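Local structure of ubiquitin-conjugating ligase MGC351130 (Homo sapiens, 1YRV) at residues E60-S65 / M134-V139. The protein serves as a ubiquitin-conjugating (E2) enzyme, accepting activated ubiquitin from E1 as a thioester and catalysing its covalent attachment to other proteins. Residues are numbered along the deposited sequence; the frame is centred on the assembly and turned at random.
Sequences EGLQNS and MLSNPV
Ser-136, which follows helix 124-135 in the chain, meets the loop at Leu-62 through one hydrogen bond and a close side-chain packing. Leu-62 N donates to Ser-136 OG at 2.9 Å, and the N-H...O angle of 158° shows a fairly straight bond. The same hydroxyl is bonded to Gln-132 O one helical turn back, so the buried oxygen has a partner in the helix as well as one in the loop. With chi1 at -61°, the Ser-136 hydroxyl lies on the side of its own backbone N, where it can take the Leu-62 N-H and still bond back to Gln-132 O. This is also the tight side of the contact, centred on the buried Ser-136. Ser-65 closes in on its methylene, with Ser-65 OG 3.7 Å from Ser-136 CB, while Ser-65 CB packs 3.6 Å from Ser-136 O.

Ser-65 also ties its own loop together. Ser-65 OG donates to Leu-62 O at 2.6 Å, standing 53° above the carbonyl plane, across the type II beta turn that runs from Leu-62 to Ser-65. With an alanine here, Leu-62 O would probably lose this side-chain donor and Ser-136 CB its contact with the hydroxyl, leaving the turn less firmly held.

The outer side is looser. Asn-137 is exposed and reaches the loop by a van der Waals touch alone, Asn-137 ND2 lying 3.6 Å from Leu-62 CD2 with the side chains roughly perpendicular; ND2 also makes a weak hydrogen bond to Val-133 O.

Glu-60 O adds a neighbouring tie by accepting from Gln-132 NE2. Together these contacts hold the loop joining strands 54-60 and 71-77 against the C-terminal part of helix 124-135, within the alpha/beta fold of the UBC core domain, one part of the longer full-length E2 enzyme.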
loop_
_atom_site.group_PDB
_atom_site.type_symbol
_atom_site.label_atom_id
_atom_site.label_comp_id
_atom_site.label_asym_id
_atom_site.label_seq_id
_atom_site.Cartn_x
_atom_site.Cartn_y
_atom_site.Cartn_z
ATOM N N GLU A 60 5.821 5.563 -5.808
ATOM C CA GLU A 60 6.285 5.463 -7.189
ATOM C C GLU A 60 6.593 4.015 -7.567
ATOM O O GLU A 60 7.016 3.205 -6.721
ATOM C CB GLU A 60 7.518 6.338 -7.410
ATOM C CG GLU A 60 7.217 7.829 -7.361
ATOM C CD GLU A 60 8.470 8.709 -7.552
ATOM O OE1 GLU A 60 9.597 8.147 -7.561
ATOM O OE2 GLU A 60 8.323 9.958 -7.679
ATOM N N GLY A 61 6.343 3.695 -8.837
ATOM C CA GLY A 61 6.587 2.357 -9.339
ATOM C C GLY A 61 8.033 1.967 -9.132
ATOM O O GLY A 61 8.928 2.770 -9.326
ATOM N N LEU A 62 8.272 0.729 -8.733
ATOM C CA LEU A 62 9.639 0.295 -8.499
ATOM C C LEU A 62 10.498 0.465 -9.750
ATOM O O LEU A 62 9.993 0.603 -10.881
ATOM C CB LEU A 62 9.659 -1.168 -8.067
ATOM C CG LEU A 62 10.858 -1.615 -7.256
ATOM C CD1 LEU A 62 10.943 -0.766 -6.033
ATOM C CD2 LEU A 62 10.740 -3.085 -6.908
ATOM N N GLN A 63 11.809 0.446 -9.541
ATOM C CA GLN A 63 12.747 0.587 -10.647
ATOM C C GLN A 63 12.900 -0.684 -11.433
ATOM O O GLN A 63 12.997 -1.775 -10.869
ATOM C CB GLN A 63 14.118 1.037 -10.142
ATOM C CG GLN A 63 14.130 2.490 -9.781
ATOM C CD GLN A 63 13.279 3.290 -10.752
ATOM O OE1 GLN A 63 12.046 3.262 -10.673
ATOM N NE2 GLN A 63 13.925 3.974 -11.699
ATOM N N ASN A 64 12.931 -0.523 -12.748
ATOM C CA ASN A 64 13.088 -1.638 -13.657
ATOM C C ASN A 64 11.910 -2.609 -13.506
ATOM O O ASN A 64 12.057 -3.828 -13.587
ATOM C CB ASN A 64 14.444 -2.347 -13.411
ATOM C CG ASN A 64 15.657 -1.407 -13.568
ATOM O OD1 ASN A 64 16.200 -0.905 -12.579
ATOM N ND2 ASN A 64 16.071 -1.167 -14.815
ATOM N N SER A 65 10.730 -2.054 -13.274
ATOM C CA SER A 65 9.534 -2.864 -13.136
ATOM C C SER A 65 8.510 -2.325 -14.132
ATOM O O SER A 65 8.625 -1.194 -14.639
ATOM C CB SER A 65 8.965 -2.769 -11.702
ATOM O OG SER A 65 8.454 -1.470 -11.435
ATOM N N MET A 134 6.285 -5.072 -3.538
ATOM C CA MET A 134 5.277 -6.054 -3.855
ATOM C C MET A 134 4.373 -5.598 -4.980
ATOM O O MET A 134 4.159 -6.329 -5.924
ATOM C CB MET A 134 4.443 -6.376 -2.602
ATOM C CG MET A 134 5.255 -6.826 -1.366
ATOM S SD MET A 134 4.303 -7.747 -0.027
ATOM C CE MET A 134 5.734 -8.111 1.203
ATOM N N LEU A 135 3.849 -4.385 -4.896
ATOM C CA LEU A 135 2.953 -3.931 -5.946
ATOM C C LEU A 135 3.665 -3.771 -7.312
ATOM O O LEU A 135 3.010 -3.674 -8.371
ATOM C CB LEU A 135 2.257 -2.630 -5.527
ATOM C CG LEU A 135 1.094 -2.836 -4.543
ATOM C CD1 LEU A 135 0.814 -1.551 -3.772
ATOM C CD2 LEU A 135 -0.168 -3.314 -5.276
ATOM N N SER A 136 4.995 -3.772 -7.296
ATOM C CA SER A 136 5.760 -3.670 -8.534
ATOM C C SER A 136 6.219 -5.043 -9.016
ATOM O O SER A 136 6.926 -5.140 -10.009
ATOM C CB SER A 136 6.978 -2.781 -8.332
ATOM O OG SER A 136 6.566 -1.494 -7.958
ATOM N N ASN A 137 5.810 -6.091 -8.310
ATOM C CA ASN A 137 6.191 -7.446 -8.649
ATOM C C ASN A 137 5.065 -8.389 -8.344
ATOM O O ASN A 137 5.077 -9.084 -7.336
ATOM C CB ASN A 137 7.430 -7.873 -7.866
ATOM C CG ASN A 137 8.631 -7.015 -8.191
ATOM O OD1 ASN A 137 9.063 -6.951 -9.347
ATOM N ND2 ASN A 137 9.160 -6.325 -7.187
ATOM N N PRO A 138 4.059 -8.414 -9.213
ATOM C CA PRO A 138 2.886 -9.276 -9.079
ATOM C C PRO A 138 3.193 -10.773 -8.863
ATOM O O PRO A 138 4.222 -11.304 -9.293
ATOM C CB PRO A 138 2.140 -9.016 -10.384
ATOM C CG PRO A 138 2.450 -7.577 -10.655
ATOM C CD PRO A 138 3.923 -7.520 -10.381
ATOM N N VAL A 139 2.266 -11.434 -8.186
ATOM C CA VAL A 139 2.359 -12.854 -7.900
ATOM C C VAL A 139 1.489 -13.500 -8.964
ATOM O O VAL A 139 0.291 -13.731 -8.746
ATOM C CB VAL A 139 1.757 -13.185 -6.506
ATOM C CG1 VAL A 139 1.873 -14.671 -6.209
ATOM C CG2 VAL A 139 2.440 -12.359 -5.435
#